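Local coordinates for protein delta toxin (Clostridium perfringens, PDB 2YGT) that probably lyses red cells by forming beta-barrel pores in their membranes, as related haemolysins do, at residues V53-S59 against Y128-G132; M61-I65 against E280-E284; K107-P113 against T167-W173. All coordinates share one frame; numbering follows the deposited sequence.

Contact 1. Residues V53-S59 against Y128-G132; sequences VDDKFSS and YSIGG. With ZN (zinc ion), chain B.
Asp55 OD2 grips both Tyr128 and Gly131. It takes the hydroxyl of Tyr128 at 2.6 Å from OH, on its anti side, and the backbone N-H of Gly131 at 2.7 Å from N, through its syn lone pair. The second bond is nearly straight, at 171°. With CG of Asp55 anti to the backbone N (chi1 178°), the carboxylate is carried toward the tyrosine, whose ring is steeply inclined to it, the planes 78° apart. The methyl CG1 of Val53 rests over one face of the Tyr128 ring, 4.2 Å from its centroid. Phe57 CD2 meets Ile130 CG2 at 3.8 Å, the two side chains running alongside each other.

The contact thus joins the turn after strand 45-54 to the loop after strand 121-128. Asp55 OD1 receives the N-H of Phe57 in an Asx turn, and a type II turn from Ser129 to Gly132 presents the N-H of Gly131. A water gives hydrogen bonds to Tyr128 OH and to Ser58 OG, which also hydrogen-bonds to Glu60 O. Asp54 OD1 binds a zinc ion at 2.2 Å together with His286. With three donors spread over its two oxygens, the buried Asp55 side chain has its rotation fixed and would probably stay ionised.

Contact 2. Residues M61-I65 against E280-E284; sequences MTTII and ELDWE
Trp283 lays its six-membered ring against strand 61-65, and the packing is tightest here, where the indole is buried under Thr63 and Met61. The hydroxyl oxygen OG1 of Thr63 comes down over one face, 2.9 Å from Trp283 CZ3, short enough that its exact length is doubtful. Met61 packs beside it: its CB lies 3.9 Å from Trp283 CE3. The bend of its chain at the thioether (chi3 -61°) turns the terminal methyl CE back to the same ring atom, at 4.0 Å. The indole nitrogen NE1 is occupied by Ser242 OG, so the ring is held by a polar bond as well as by its neighbours.

Further along the strands the contact narrows to single methyls. Ile65 and Leu281 reach toward each other tip to tip, CD1 of the isoleucine 3.9 Å from CD2 of the leucine, whereas Thr63 CG2 comes no nearer than 4.2 Å to that leucine methyl. Beyond the tryptophan the chain opens to solvent at Glu284, after an Asx turn in which Asp282 OD1 accepts the N-H of Glu284; the other oxygen, OD2, forms a salt bridge with Lys285. Strand 61-72 belongs to one antiparallel sheet and strand 263-282 to another; Leu281 is on the latter and Trp283 follows its end. Here the layers meet through side chains alone, as is usual between the sheets of a beta sandwich.

Contact 3. Residues K107-P113 against T167-W173; sequences KIVDSVP and TNSIASW
Trp173 and Pro113 meet through the indole N-H: NE1 donates to Pro113 O over 2.9 Å, lying in the carbonyl plane on a lone pair, while the oxygen is just 5° out of the ring plane. With CG anti to its carbonyl carbon (chi1 -62°), the tryptophan reaches across to the residue just past the end of strand 107-112, and its NE1 also comes 3.2 Å from Pro113 CD. Val112 O approaches Trp173 CZ2 at 3.3 Å. Phe229 stacks on the indole.

The strands behind these residues belong to facing layers of a beta sandwich: strand 107-112 is an outermost strand of the seven-stranded sheet and strand 170-177 lies in the other, the short segments running nearly parallel, with axes that approach to 8.4 Å. Between them Ser111 OG bonds to Gln163 and touches Ala171 CB at 3.9 Å. Asp110, and Asp166 just before Thr167, are each known as ligands of a second zinc ion, one that is not bound to this chain in the model.

At the far end the backbones come together, Ile108 N donating to Asn168 O at 3.1 Å. Ile108 extends its CG1 branch fully (chi2 -180°), carrying CD1 to 3.8 Å from Ile170 N. Thr167 OG1 braces the loop there, accepting the N-H groups of both Ser169 and Ile170 in an ST motif.

From the N terminus, the chain first lays down 53-59, the end of strand 45-54 with the turn that follows, and 61-65, the start of the next strand, then 107-113 at the edge of the same seven-stranded sheet. Contact 1 closes first, when 128-132 returns to 53-59 and ties the sheet to the three-stranded layer that probably is the folded pre-stem. Contact 3 closes next with 167-173, and contact 2 last, when 280-284 comes back to 61-65. Contact 3 thus nests inside contact 2, while contact 1 crosses both. Contacts 2 and 3 bridge the same two sheets at separate places, and contact 1 touches contact 2 through Val53 and Thr62.

Contact 1. Residues V53-S59 against Y128-G132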
# COMPACT_ATOMS: atom_id res chain seq x y z
N VAL A 53 7.91 -19.75 -6.46
CA VAL A 53 9.17 -20.43 -6.24
C VAL A 53 8.99 -21.93 -6.31
O VAL A 53 8.13 -22.49 -5.63
CB VAL A 53 9.80 -20.05 -4.89
CG1 VAL A 53 11.10 -20.80 -4.70
CG2 VAL A 53 10.02 -18.55 -4.80
N ASP A 54 9.80 -22.59 -7.13
CA ASP A 54 9.85 -24.05 -7.17
C ASP A 54 11.12 -24.54 -6.49
O ASP A 54 12.22 -24.42 -7.03
CB ASP A 54 9.75 -24.57 -8.61
CG ASP A 54 8.32 -24.61 -9.10
OD1 ASP A 54 7.44 -24.12 -8.36
OD2 ASP A 54 8.07 -25.12 -10.21
N ASP A 55 10.95 -25.09 -5.30
CA ASP A 55 12.06 -25.49 -4.46
C ASP A 55 11.82 -26.90 -3.94
O ASP A 55 11.10 -27.10 -2.96
CB ASP A 55 12.20 -24.50 -3.29
CG ASP A 55 13.32 -24.87 -2.34
OD1 ASP A 55 13.97 -25.91 -2.56
OD2 ASP A 55 13.54 -24.12 -1.37
N LYS A 56 12.42 -27.88 -4.61
CA LYS A 56 12.21 -29.29 -4.28
C LYS A 56 12.72 -29.65 -2.89
O LYS A 56 12.36 -30.69 -2.34
CB LYS A 56 12.88 -30.19 -5.32
CG LYS A 56 12.23 -30.16 -6.69
CD LYS A 56 13.12 -30.80 -7.73
CE LYS A 56 12.47 -30.80 -9.10
NZ LYS A 56 13.40 -31.27 -10.16
N PHE A 57 13.55 -28.78 -2.33
CA PHE A 57 14.15 -29.03 -1.02
C PHE A 57 13.31 -28.43 0.11
O PHE A 57 13.62 -28.60 1.29
CB PHE A 57 15.58 -28.49 -0.98
CG PHE A 57 16.40 -28.89 -2.17
CD1 PHE A 57 17.02 -30.13 -2.22
CD2 PHE A 57 16.54 -28.05 -3.26
CE1 PHE A 57 17.77 -30.52 -3.31
CE2 PHE A 57 17.29 -28.42 -4.36
CZ PHE A 57 17.90 -29.66 -4.39
N SER A 58 12.24 -27.74 -0.27
CA SER A 58 11.30 -27.19 0.70
C SER A 58 10.12 -28.14 0.83
O SER A 58 9.69 -28.74 -0.15
CB SER A 58 10.83 -25.81 0.27
OG SER A 58 9.73 -25.39 1.05
N SER A 59 9.58 -28.25 2.04
CA SER A 59 8.48 -29.17 2.31
C SER A 59 7.15 -28.68 1.71
O SER A 59 6.17 -29.41 1.70
CB SER A 59 8.32 -29.39 3.82
OG SER A 59 7.87 -28.21 4.47
N TYR A 128 14.03 -15.19 0.43
CA TYR A 128 13.74 -16.62 0.51
C TYR A 128 15.03 -17.44 0.51
O TYR A 128 15.96 -17.15 -0.24
CB TYR A 128 12.84 -17.03 -0.67
CG TYR A 128 12.49 -18.51 -0.69
CD1 TYR A 128 13.30 -19.43 -1.35
CD2 TYR A 128 11.34 -18.98 -0.07
CE1 TYR A 128 12.98 -20.77 -1.37
CE2 TYR A 128 11.01 -20.32 -0.08
CZ TYR A 128 11.83 -21.21 -0.74
OH TYR A 128 11.51 -22.55 -0.76
N SER A 129 15.07 -18.46 1.36
CA SER A 129 16.20 -19.37 1.39
C SER A 129 15.76 -20.76 0.95
O SER A 129 14.65 -21.19 1.26
CB SER A 129 16.79 -19.45 2.81
OG SER A 129 17.34 -18.20 3.20
N ILE A 130 16.63 -21.45 0.22
CA ILE A 130 16.35 -22.82 -0.19
C ILE A 130 16.00 -23.64 1.04
O ILE A 130 16.73 -23.63 2.03
CB ILE A 130 17.57 -23.45 -0.90
CG1 ILE A 130 17.96 -22.61 -2.12
CG2 ILE A 130 17.27 -24.88 -1.31
CD1 ILE A 130 19.19 -23.11 -2.84
N GLY A 131 14.87 -24.34 0.98
CA GLY A 131 14.38 -25.09 2.13
C GLY A 131 13.07 -24.54 2.63
O GLY A 131 12.31 -25.24 3.31
N GLY A 132 12.79 -23.28 2.31
CA GLY A 132 11.52 -22.66 2.67
C GLY A 132 11.62 -21.42 3.54
O GLY A 132 10.66 -20.66 3.66
ZN ZN B . 5.51 -24.48 -9.41
O HOH W 1 8.96 -23.15 -0.76
O HOH W 2 9.93 -25.76 4.29

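Contact 2. Residues M61-I65 against E280-E284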
# COMPACT_ATOMS: atom_id res chain seq x y z
N MET A 61 5.15 -25.36 -1.09
CA MET A 61 5.27 -24.38 -2.17
C MET A 61 5.14 -22.95 -1.66
O MET A 61 4.28 -22.65 -0.83
CB MET A 61 4.22 -24.65 -3.25
CG MET A 61 4.37 -26.00 -3.93
SD MET A 61 3.26 -26.18 -5.34
CE MET A 61 1.67 -26.03 -4.54
N THR A 62 5.99 -22.06 -2.18
CA THR A 62 6.03 -20.68 -1.73
C THR A 62 5.87 -19.71 -2.89
O THR A 62 6.58 -19.80 -3.89
CB THR A 62 7.36 -20.36 -1.00
OG1 THR A 62 7.44 -21.12 0.21
CG2 THR A 62 7.44 -18.87 -0.66
N THR A 63 4.93 -18.78 -2.75
CA THR A 63 4.75 -17.72 -3.75
C THR A 63 4.81 -16.34 -3.10
O THR A 63 4.06 -16.05 -2.17
CB THR A 63 3.41 -17.88 -4.50
OG1 THR A 63 3.37 -19.15 -5.15
CG2 THR A 63 3.27 -16.78 -5.54
N ILE A 64 5.71 -15.51 -3.60
CA ILE A 64 5.85 -14.15 -3.10
C ILE A 64 5.03 -13.20 -3.96
O ILE A 64 5.14 -13.22 -5.18
CB ILE A 64 7.32 -13.70 -3.10
CG1 ILE A 64 8.18 -14.69 -2.31
CG2 ILE A 64 7.45 -12.30 -2.53
CD1 ILE A 64 9.67 -14.45 -2.44
N ILE A 65 4.20 -12.38 -3.32
CA ILE A 65 3.35 -11.45 -4.06
C ILE A 65 3.64 -9.99 -3.74
O ILE A 65 3.55 -9.56 -2.59
CB ILE A 65 1.86 -11.74 -3.82
CG1 ILE A 65 1.53 -13.17 -4.26
CG2 ILE A 65 0.99 -10.72 -4.54
CD1 ILE A 65 0.13 -13.61 -3.90
N GLU A 280 -6.98 -15.12 -9.04
CA GLU A 280 -6.75 -16.54 -8.86
C GLU A 280 -5.28 -16.87 -9.11
O GLU A 280 -4.69 -16.39 -10.08
CB GLU A 280 -7.63 -17.38 -9.79
CG GLU A 280 -7.48 -18.88 -9.54
CD GLU A 280 -8.39 -19.74 -10.41
OE1 GLU A 280 -8.07 -19.96 -11.59
OE2 GLU A 280 -9.44 -20.19 -9.89
N LEU A 281 -4.71 -17.68 -8.22
CA LEU A 281 -3.36 -18.18 -8.40
C LEU A 281 -3.39 -19.61 -8.92
O LEU A 281 -3.99 -20.50 -8.31
CB LEU A 281 -2.58 -18.13 -7.08
CG LEU A 281 -1.96 -16.80 -6.66
CD1 LEU A 281 -3.03 -15.81 -6.23
CD2 LEU A 281 -0.97 -17.03 -5.53
N ASP A 282 -2.75 -19.82 -10.06
CA ASP A 282 -2.56 -21.17 -10.57
C ASP A 282 -1.13 -21.59 -10.25
O ASP A 282 -0.18 -21.14 -10.88
CB ASP A 282 -2.82 -21.22 -12.08
CG ASP A 282 -2.97 -22.64 -12.60
OD1 ASP A 282 -2.19 -23.51 -12.16
OD2 ASP A 282 -3.86 -22.88 -13.44
N TRP A 283 -0.98 -22.44 -9.24
CA TRP A 283 0.33 -22.85 -8.75
C TRP A 283 1.02 -23.84 -9.68
O TRP A 283 2.22 -24.09 -9.56
CB TRP A 283 0.23 -23.44 -7.35
CG TRP A 283 -0.29 -22.48 -6.32
CD1 TRP A 283 -1.55 -21.96 -6.23
CD2 TRP A 283 0.44 -21.92 -5.22
NE1 TRP A 283 -1.65 -21.12 -5.15
CE2 TRP A 283 -0.44 -21.08 -4.51
CE3 TRP A 283 1.76 -22.06 -4.76
CZ2 TRP A 283 -0.04 -20.38 -3.37
CZ3 TRP A 283 2.15 -21.36 -3.63
CH2 TRP A 283 1.25 -20.53 -2.95
N GLU A 284 0.27 -24.41 -10.62
CA GLU A 284 0.85 -25.34 -11.58
C GLU A 284 1.39 -24.58 -12.78
O GLU A 284 2.52 -24.81 -13.22
CB GLU A 284 -0.17 -26.38 -12.05
CG GLU A 284 -0.30 -27.59 -11.14
CD GLU A 284 -1.25 -28.64 -11.70
OE1 GLU A 284 -1.96 -28.35 -12.68
OE2 GLU A 284 -1.28 -29.77 -11.15

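Contact 3. Residues K107-P113 against T167-W173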
# COMPACT_ATOMS: atom_id res chain seq x y z
N LYS A 107 -1.63 -20.48 3.07
CA LYS A 107 -1.41 -19.54 4.16
C LYS A 107 -0.57 -18.32 3.78
O LYS A 107 0.39 -18.43 3.02
CB LYS A 107 -0.73 -20.24 5.34
CG LYS A 107 -1.56 -21.33 5.99
CD LYS A 107 -0.71 -22.14 6.96
CE LYS A 107 -1.50 -23.28 7.58
NZ LYS A 107 -0.65 -24.10 8.49
N ILE A 108 -0.94 -17.17 4.33
CA ILE A 108 -0.05 -16.02 4.34
C ILE A 108 0.89 -16.20 5.52
O ILE A 108 0.45 -16.18 6.67
CB ILE A 108 -0.83 -14.70 4.52
CG1 ILE A 108 -1.90 -14.55 3.44
CG2 ILE A 108 0.12 -13.51 4.51
CD1 ILE A 108 -2.71 -13.27 3.55
N VAL A 109 2.17 -16.40 5.26
CA VAL A 109 3.11 -16.69 6.34
C VAL A 109 4.00 -15.52 6.72
O VAL A 109 4.72 -15.57 7.72
CB VAL A 109 3.97 -17.94 6.03
CG1 VAL A 109 3.07 -19.16 5.85
CG2 VAL A 109 4.83 -17.70 4.80
N ASP A 110 3.96 -14.45 5.92
CA ASP A 110 4.65 -13.22 6.27
C ASP A 110 4.25 -12.09 5.33
O ASP A 110 3.75 -12.34 4.23
CB ASP A 110 6.17 -13.41 6.26
CG ASP A 110 6.86 -12.69 7.41
OD1 ASP A 110 6.42 -11.58 7.76
OD2 ASP A 110 7.83 -13.24 7.96
N SER A 111 4.46 -10.85 5.77
CA SER A 111 4.12 -9.69 4.96
C SER A 111 4.88 -8.44 5.41
O SER A 111 5.42 -8.39 6.51
CB SER A 111 2.61 -9.43 5.02
OG SER A 111 2.17 -9.22 6.35
N VAL A 112 4.93 -7.45 4.53
CA VAL A 112 5.57 -6.18 4.83
C VAL A 112 4.78 -5.07 4.16
O VAL A 112 4.16 -5.30 3.12
CB VAL A 112 7.02 -6.15 4.32
CG1 VAL A 112 7.93 -6.97 5.24
CG2 VAL A 112 7.09 -6.66 2.89
N PRO A 113 4.79 -3.86 4.74
CA PRO A 113 5.51 -3.44 5.95
C PRO A 113 4.96 -4.08 7.23
O PRO A 113 3.80 -4.48 7.27
CB PRO A 113 5.29 -1.92 6.00
CG PRO A 113 4.78 -1.54 4.65
CD PRO A 113 4.06 -2.73 4.13
N THR A 167 -2.48 -11.94 9.58
CA THR A 167 -2.76 -13.35 9.85
C THR A 167 -2.60 -14.20 8.60
O THR A 167 -2.25 -13.70 7.53
CB THR A 167 -4.20 -13.55 10.39
OG1 THR A 167 -5.13 -13.48 9.31
CG2 THR A 167 -4.54 -12.50 11.44
N ASN A 168 -2.86 -15.50 8.75
CA ASN A 168 -2.83 -16.42 7.62
C ASN A 168 -3.90 -16.08 6.59
O ASN A 168 -3.78 -16.44 5.42
CB ASN A 168 -3.03 -17.85 8.10
CG ASN A 168 -1.81 -18.41 8.80
OD1 ASN A 168 -0.68 -17.98 8.55
ND2 ASN A 168 -2.03 -19.37 9.69
N SER A 169 -4.94 -15.37 7.03
CA SER A 169 -6.09 -15.08 6.18
C SER A 169 -6.06 -13.69 5.57
O SER A 169 -6.67 -13.46 4.53
CB SER A 169 -7.38 -15.27 6.97
OG SER A 169 -7.45 -16.58 7.52
N ILE A 170 -5.37 -12.75 6.22
CA ILE A 170 -5.39 -11.37 5.74
C ILE A 170 -4.21 -10.52 6.21
O ILE A 170 -3.76 -10.61 7.35
CB ILE A 170 -6.71 -10.66 6.12
CG1 ILE A 170 -6.77 -9.26 5.50
CG2 ILE A 170 -6.85 -10.57 7.64
CD1 ILE A 170 -8.11 -8.58 5.69
N ALA A 171 -3.71 -9.69 5.30
CA ALA A 171 -2.74 -8.66 5.64
C ALA A 171 -3.35 -7.31 5.27
O ALA A 171 -3.78 -7.12 4.13
CB ALA A 171 -1.44 -8.88 4.89
N SER A 172 -3.38 -6.39 6.23
CA SER A 172 -4.03 -5.10 6.04
C SER A 172 -3.13 -3.93 6.44
O SER A 172 -2.43 -4.00 7.44
CB SER A 172 -5.31 -5.04 6.86
OG SER A 172 -6.08 -6.20 6.66
N TRP A 173 -3.18 -2.85 5.66
CA TRP A 173 -2.39 -1.67 5.96
C TRP A 173 -3.23 -0.40 5.93
O TRP A 173 -4.06 -0.20 5.05
CB TRP A 173 -1.23 -1.52 4.97
CG TRP A 173 -0.26 -2.66 5.00
CD1 TRP A 173 0.86 -2.76 5.78
CD2 TRP A 173 -0.31 -3.85 4.21
NE1 TRP A 173 1.51 -3.95 5.52
CE2 TRP A 173 0.81 -4.63 4.56
CE3 TRP A 173 -1.19 -4.33 3.24
CZ2 TRP A 173 1.07 -5.87 3.98
CZ3 TRP A 173 -0.94 -5.56 2.66
CH2 TRP A 173 0.18 -6.32 3.03